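PDB 2QQ6: mandelate racemase/muconate lactonizing enzyme-like protein from Rubrobacter xylanophilus DSM 9941, which binds magnesium in a mandelate racemase-like enolase-superfamily fold and probably acts as a lyase. Local coordinates for residues Val122-Asp127 against Phe339-His345; Gly107-Arg112 against Leu371-Leu377. All coordinates share one frame. Numbering follows the deposited sequence.

How the interactions relate
Interaction 1 is a buried strand pairing, its centre about 10 Å from that of the chain; interaction 2 is a partly buried loop-to-loop contact, its centre about 21 Å from it. Their centres lie about 20 Å apart, nearest atoms about 5 Å. Strand 368-370 pairs antiparallel with strand 121-127 and runs on into 371-377, while the 107-112 loop leads to strand 121-127, so interaction 2 lies just beyond one end of the barrel strands that interaction 1 joins. Helix 323-334 touches both. Chemistry changes with position: four backbone hydrogen bonds and a face near the metal in interaction 1, against one backbone bond, proline contacts, a tyrosine hydroxyl and a salt bridge in interaction 2.

Interaction 1: residues Val122-Asp127 against Phe339-His345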
loop_
_atom_site.group_PDB
_atom_site.type_symbol
_atom_site.label_atom_id
_atom_site.label_comp_id
_atom_site.label_asym_id
_atom_site.label_seq_id
_atom_site.Cartn_x
_atom_site.Cartn_y
_atom_site.Cartn_z
ATOM N N VAL B 122 -26.451 -14.840 7.407
ATOM C CA VAL B 122 -25.407 -15.152 6.438
ATOM C C VAL B 122 -24.591 -16.418 6.694
ATOM O O VAL B 122 -24.116 -16.690 7.799
ATOM C CB VAL B 122 -24.435 -13.949 6.269
ATOM C CG1 VAL B 122 -25.168 -12.653 6.586
ATOM C CG2 VAL B 122 -23.183 -14.119 7.137
ATOM N N ARG B 123 -24.422 -17.173 5.619
ATOM C CA ARG B 123 -23.692 -18.425 5.635
ATOM C C ARG B 123 -22.179 -18.236 5.589
ATOM O O ARG B 123 -21.659 -17.372 4.878
ATOM C CB ARG B 123 -24.167 -19.258 4.456
ATOM C CG ARG B 123 -23.409 -20.506 4.205
ATOM C CD ARG B 123 -23.819 -21.005 2.854
ATOM N NE ARG B 123 -23.014 -22.136 2.429
ATOM C CZ ARG B 123 -23.007 -22.605 1.189
ATOM N NH1 ARG B 123 -23.763 -22.029 0.263
ATOM N NH2 ARG B 123 -22.248 -23.650 0.882
ATOM N N LEU B 124 -21.481 -19.067 6.353
ATOM C CA LEU B 124 -20.025 -19.012 6.431
ATOM C C LEU B 124 -19.387 -20.237 5.808
ATOM O O LEU B 124 -20.082 -21.169 5.395
ATOM C CB LEU B 124 -19.582 -18.962 7.886
ATOM C CG LEU B 124 -20.138 -17.857 8.758
ATOM C CD1 LEU B 124 -19.914 -18.237 10.198
ATOM C CD2 LEU B 124 -19.479 -16.536 8.416
ATOM N N TYR B 125 -18.055 -20.206 5.739
ATOM C CA TYR B 125 -17.254 -21.330 5.251
ATOM C C TYR B 125 -16.081 -21.466 6.230
ATOM O O TYR B 125 -15.586 -20.466 6.779
ATOM C CB TYR B 125 -16.807 -21.139 3.779
ATOM C CG TYR B 125 -15.647 -20.208 3.461
ATOM C CD1 TYR B 125 -14.328 -20.608 3.671
ATOM C CD2 TYR B 125 -15.863 -18.971 2.830
ATOM C CE1 TYR B 125 -13.254 -19.820 3.254
ATOM C CE2 TYR B 125 -14.790 -18.177 2.410
ATOM C CZ TYR B 125 -13.488 -18.614 2.622
ATOM O OH TYR B 125 -12.412 -17.878 2.173
ATOM N N ALA B 126 -15.673 -22.705 6.493
ATOM C CA ALA B 126 -14.600 -22.948 7.449
ATOM C C ALA B 126 -13.242 -23.268 6.830
ATOM O O ALA B 126 -13.095 -24.209 6.044
ATOM C CB ALA B 126 -15.013 -24.057 8.413
ATOM N N ASP B 127 -12.253 -22.455 7.183
ATOM C CA ASP B 127 -10.899 -22.657 6.698
ATOM C C ASP B 127 -10.334 -23.800 7.549
ATOM O O ASP B 127 -10.290 -23.706 8.776
ATOM C CB ASP B 127 -10.085 -21.370 6.884
ATOM C CG ASP B 127 -8.729 -21.432 6.204
ATOM O OD1 ASP B 127 -7.846 -22.184 6.679
ATOM O OD2 ASP B 127 -8.552 -20.729 5.183
ATOM N N PHE B 339 -24.227 -11.994 -2.584
ATOM C CA PHE B 339 -23.448 -12.594 -1.518
ATOM C C PHE B 339 -23.475 -14.099 -1.677
ATOM O O PHE B 339 -24.499 -14.674 -2.051
ATOM C CB PHE B 339 -24.001 -12.249 -0.143
ATOM C CG PHE B 339 -23.393 -13.071 0.952
ATOM C CD1 PHE B 339 -22.044 -12.935 1.273
ATOM C CD2 PHE B 339 -24.135 -14.048 1.595
ATOM C CE1 PHE B 339 -21.443 -13.770 2.214
ATOM C CE2 PHE B 339 -23.536 -14.882 2.532
ATOM C CZ PHE B 339 -22.188 -14.739 2.839
ATOM N N ALA B 340 -22.345 -14.729 -1.379
ATOM C CA ALA B 340 -22.209 -16.178 -1.478
ATOM C C ALA B 340 -21.857 -16.792 -0.119
ATOM O O ALA B 340 -22.714 -17.392 0.520
ATOM C CB ALA B 340 -21.149 -16.515 -2.507
ATOM N N VAL B 341 -20.603 -16.655 0.312
ATOM C CA VAL B 341 -20.172 -17.182 1.606
ATOM C C VAL B 341 -19.085 -16.348 2.241
ATOM O O VAL B 341 -18.170 -15.867 1.570
ATOM C CB VAL B 341 -19.623 -18.631 1.541
ATOM C CG1 VAL B 341 -20.659 -19.612 2.086
ATOM C CG2 VAL B 341 -19.216 -18.977 0.127
ATOM N N LEU B 342 -19.187 -16.193 3.555
ATOM C CA LEU B 342 -18.211 -15.431 4.315
ATOM C C LEU B 342 -17.257 -16.432 4.977
ATOM O O LEU B 342 -17.651 -17.541 5.354
ATOM C CB LEU B 342 -18.925 -14.561 5.362
ATOM C CG LEU B 342 -18.079 -13.777 6.362
ATOM C CD1 LEU B 342 -17.050 -12.957 5.638
ATOM C CD2 LEU B 342 -18.968 -12.896 7.191
ATOM N N GLU B 343 -15.993 -16.040 5.096
ATOM C CA GLU B 343 -14.994 -16.905 5.684
ATOM C C GLU B 343 -14.883 -16.804 7.190
ATOM O O GLU B 343 -15.068 -15.738 7.779
ATOM C CB GLU B 343 -13.620 -16.613 5.082
ATOM C CG GLU B 343 -12.464 -17.125 5.932
ATOM C CD GLU B 343 -11.119 -16.999 5.248
ATOM O OE1 GLU B 343 -10.941 -16.050 4.458
ATOM O OE2 GLU B 343 -10.233 -17.845 5.510
ATOM N N TRP B 344 -14.590 -17.947 7.805
ATOM C CA TRP B 344 -14.366 -18.031 9.237
ATOM C C TRP B 344 -13.029 -18.759 9.274
ATOM O O TRP B 344 -12.860 -19.797 8.633
ATOM C CB TRP B 344 -15.459 -18.838 9.944
ATOM C CG TRP B 344 -15.255 -18.877 11.442
ATOM C CD1 TRP B 344 -15.029 -17.808 12.271
ATOM C CD2 TRP B 344 -15.232 -20.041 12.281
ATOM N NE1 TRP B 344 -14.865 -18.235 13.567
ATOM C CE2 TRP B 344 -14.985 -19.601 13.601
ATOM C CE3 TRP B 344 -15.399 -21.413 12.045
ATOM C CZ2 TRP B 344 -14.901 -20.485 14.683
ATOM C CZ3 TRP B 344 -15.315 -22.290 13.121
ATOM C CH2 TRP B 344 -15.068 -21.822 14.422
ATOM N N HIS B 345 -12.075 -18.196 10.001
ATOM C CA HIS B 345 -10.735 -18.756 10.079
ATOM C C HIS B 345 -10.376 -19.064 11.536
ATOM O O HIS B 345 -9.196 -19.123 11.887
ATOM C CB HIS B 345 -9.770 -17.721 9.479
ATOM C CG HIS B 345 -8.416 -18.255 9.125
ATOM N ND1 HIS B 345 -7.491 -18.647 10.070
ATOM C CD2 HIS B 345 -7.815 -18.420 7.921
ATOM C CE1 HIS B 345 -6.379 -19.030 9.465
ATOM N NE2 HIS B 345 -6.549 -18.902 8.160
#
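Residues 122-127, on strand 121-127, run parallel to strand 342-344, axes 4.5 Å apart at closest approach and crossing at -43°. Their CA atoms pair in register as Leu-124 with Leu-342, Tyr-125 with Glu-343 and Ala-126 with Trp-344, at 4.5 to 5.2 Å. Four hydrogen bonds follow the parallel pattern, in which every other residue reaches two partners: Leu-342 N to Arg-123 O at 3.0 Å, Tyr-125 N to Leu-342 O at 2.7 Å, Trp-344 N to Tyr-125 O at 2.9 Å and Asp-127 N to Trp-344 O at 3.1 Å. Since strand 121-127 opens the parallel series and 342-344 ends it, this pairing closes the modified TIM barrel of the enolase superfamily. One face carries Leu-124, Ala-126, Leu-342 and Trp-344. Here Leu-124 CD2 meets Leu-342 CB at 3.7 Å, Leu-342 and Val-122 touch helix 323-334, and the Trp-344 indole meets the ring of Trp-352 edge to face. The other face holds Tyr-125 and Glu-343 and looks toward the metal site: the Glu-343 side chain is about 6 Å from a bound magnesium ion, and Tyr-125 is about 4 Å from the magnesium ligand Glu-242, side chain to side chain. Tyr-125 OH hydrogen-bonds Lys-169, and Glu-343 OE1 accepts from Asn-319 N. Two acidic groups crowd together, Asp-127 OD2 lying 3.4 Å from Glu-343 OE2. Ahead of the strand, the edge of the Phe-339 ring reaches Arg-123 O through CZ at 3.4 Å, while Val-341 CG1 covers one face of the Arg-123 guanidinium, 3.5 Å from NE; that guanidinium forms a salt bridge with Glu-212.

Interaction 2: residues Gly107-Arg112 against Leu371-Leu377; sequences GVPVYR and LTEEPGL
Neither 107-112 nor 371-377 forms a regular helix or strand, and the CA atoms of Pro-109 and Pro-375 come within 3.8 Å. Gly-107 leaves helix 86-106 with positive phi (69/58), a conformation that favours glycine, and its C lies 3.5 Å from Pro-375 CB. Val-108 is extended (-153/139), with its side chain directed away; its O accepts from Gly-376 N at 3.1 Å and nearly straight (169°), while Gly-376 itself has positive phi. Pro-109 (-55/153) then fits against the facing backbone, with CD 3.3 Å from Glu-373 O and CA 3.4 Å from Glu-374 O. The facing chain is bent there by an ST turn, in which Glu-374 N donates to Thr-372 OG1 at 2.6 Å. Pro-109 to Arg-112 form a turn, helical at Val-110 and Tyr-111, closed by Arg-112 N to Pro-109 O at 3.1 Å. Val-110 points toward the other segment and sets CG2 3.6 Å from Leu-377 CD1. Tyr-111 takes a p rotamer (chi1 60°, chi2 76°), bringing CD2 to 3.9 Å from Leu-371 CD1 and its OH to 3.1 Å from Thr-372 O, to which it donates; its ring also meets that of His-331. Last, Arg-112 forms a salt bridge from NH2 to Glu-373 OE2 at 2.9 Å. The contact joins the loop after helix 86-106 of the N-terminal domain to post-barrel chain, consistent with the enolase superfamily, where such chain returns to that capping domain. Because Glu-373 OE2 also pairs with Arg-120, one carboxylate oxygen serves two arginines and offsets their repulsion at the solvent-exposed end.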
loop_
_atom_site.group_PDB
_atom_site.type_symbol
_atom_site.label_atom_id
_atom_site.label_comp_id
_atom_site.label_asym_id
_atom_site.label_seq_id
_atom_site.Cartn_x
_atom_site.Cartn_y
_atom_site.Cartn_z
ATOM N N GLY B 107 -29.591 5.077 15.606
ATOM C CA GLY B 107 -30.339 3.997 16.216
ATOM C C GLY B 107 -30.931 3.043 15.199
ATOM O O GLY B 107 -32.141 2.840 15.149
ATOM N N VAL B 108 -30.072 2.457 14.373
ATOM C CA VAL B 108 -30.509 1.515 13.347
ATOM C C VAL B 108 -29.362 0.564 13.062
ATOM O O VAL B 108 -28.206 0.985 13.002
ATOM C CB VAL B 108 -30.846 2.223 12.022
ATOM C CG1 VAL B 108 -31.723 1.322 11.176
ATOM C CG2 VAL B 108 -31.515 3.558 12.287
ATOM N N PRO B 109 -29.659 -0.731 12.889
ATOM C CA PRO B 109 -28.556 -1.655 12.610
ATOM C C PRO B 109 -27.795 -1.143 11.389
ATOM O O PRO B 109 -28.369 -0.449 10.552
ATOM C CB PRO B 109 -29.269 -2.989 12.377
ATOM C CG PRO B 109 -30.634 -2.579 11.896
ATOM C CD PRO B 109 -30.960 -1.409 12.784
ATOM N N VAL B 110 -26.510 -1.469 11.299
ATOM C CA VAL B 110 -25.684 -1.001 10.194
ATOM C C VAL B 110 -26.176 -1.353 8.793
ATOM O O VAL B 110 -26.187 -0.486 7.917
ATOM C CB VAL B 110 -24.224 -1.468 10.363
ATOM C CG1 VAL B 110 -23.720 -2.135 9.099
ATOM C CG2 VAL B 110 -23.356 -0.276 10.708
ATOM N N TYR B 111 -26.579 -2.602 8.559
ATOM C CA TYR B 111 -27.054 -2.960 7.224
ATOM C C TYR B 111 -28.188 -2.036 6.757
ATOM O O TYR B 111 -28.375 -1.819 5.556
ATOM C CB TYR B 111 -27.484 -4.437 7.166
ATOM C CG TYR B 111 -28.601 -4.853 8.095
ATOM C CD1 TYR B 111 -29.928 -4.518 7.828
ATOM C CD2 TYR B 111 -28.334 -5.621 9.230
ATOM C CE1 TYR B 111 -30.967 -4.947 8.670
ATOM C CE2 TYR B 111 -29.365 -6.054 10.079
ATOM C CZ TYR B 111 -30.676 -5.717 9.793
ATOM O OH TYR B 111 -31.691 -6.173 10.610
ATOM N N ARG B 112 -28.932 -1.475 7.705
ATOM C CA ARG B 112 -30.020 -0.564 7.367
ATOM C C ARG B 112 -29.486 0.832 7.036
ATOM O O ARG B 112 -30.243 1.771 6.785
ATOM C CB ARG B 112 -31.050 -0.492 8.502
ATOM C CG ARG B 112 -32.021 -1.664 8.527
ATOM C CD ARG B 112 -33.226 -1.353 9.410
ATOM N NE ARG B 112 -34.125 -2.498 9.579
ATOM C CZ ARG B 112 -34.738 -3.132 8.581
ATOM N NH1 ARG B 112 -34.549 -2.739 7.329
ATOM N NH2 ARG B 112 -35.544 -4.160 8.831
ATOM N N LEU B 371 -28.497 -11.989 11.940
ATOM C CA LEU B 371 -28.359 -10.585 12.278
ATOM C C LEU B 371 -29.593 -9.930 12.868
ATOM O O LEU B 371 -30.708 -10.026 12.345
ATOM C CB LEU B 371 -27.847 -9.782 11.076
ATOM C CG LEU B 371 -26.333 -9.516 11.140
ATOM C CD1 LEU B 371 -25.894 -8.573 10.025
ATOM C CD2 LEU B 371 -26.001 -8.896 12.504
ATOM N N THR B 372 -29.338 -9.256 13.982
ATOM C CA THR B 372 -30.324 -8.549 14.779
ATOM C C THR B 372 -30.695 -7.194 14.200
ATOM O O THR B 372 -30.128 -6.760 13.196
ATOM C CB THR B 372 -29.773 -8.320 16.200
ATOM O OG1 THR B 372 -30.416 -7.182 16.784
ATOM C CG2 THR B 372 -28.257 -8.077 16.154
ATOM N N GLU B 373 -31.653 -6.535 14.850
ATOM C CA GLU B 373 -32.090 -5.201 14.452
ATOM C C GLU B 373 -31.525 -4.179 15.447
ATOM O O GLU B 373 -31.902 -3.004 15.455
ATOM C CB GLU B 373 -33.618 -5.125 14.398
ATOM C CG GLU B 373 -34.215 -6.030 13.329
ATOM C CD GLU B 373 -35.483 -5.463 12.703
ATOM O OE1 GLU B 373 -36.461 -5.218 13.443
ATOM O OE2 GLU B 373 -35.501 -5.263 11.464
ATOM N N GLU B 374 -30.604 -4.639 16.282
ATOM C CA GLU B 374 -29.978 -3.767 17.253
ATOM C C GLU B 374 -29.090 -2.775 16.523
ATOM O O GLU B 374 -28.261 -3.162 15.691
ATOM C CB GLU B 374 -29.158 -4.593 18.238
ATOM C CG GLU B 374 -30.015 -5.485 19.121
ATOM C CD GLU B 374 -30.987 -4.689 19.980
ATOM O OE1 GLU B 374 -30.529 -4.076 20.969
ATOM O OE2 GLU B 374 -32.201 -4.665 19.657
ATOM N N PRO B 375 -29.255 -1.476 16.821
ATOM C CA PRO B 375 -28.466 -0.419 16.189
ATOM C C PRO B 375 -26.968 -0.663 16.213
ATOM O O PRO B 375 -26.441 -1.242 17.160
ATOM C CB PRO B 375 -28.878 0.834 16.968
ATOM C CG PRO B 375 -29.333 0.303 18.280
ATOM C CD PRO B 375 -30.112 -0.913 17.872
ATOM N N GLY B 376 -26.304 -0.224 15.145
ATOM C CA GLY B 376 -24.864 -0.369 15.009
ATOM C C GLY B 376 -24.291 -1.763 15.206
ATOM O O GLY B 376 -23.841 -2.097 16.301
ATOM N N LEU B 377 -24.293 -2.582 14.162
ATOM C CA LEU B 377 -23.738 -3.935 14.274
ATOM C C LEU B 377 -24.592 -4.869 15.133
ATOM O O LEU B 377 -25.073 -5.909 14.669
ATOM C CB LEU B 377 -22.313 -3.880 14.858
ATOM C CG LEU B 377 -21.164 -3.428 13.949
ATOM C CD1 LEU B 377 -21.517 -2.139 13.239
ATOM C CD2 LEU B 377 -19.909 -3.252 14.786
#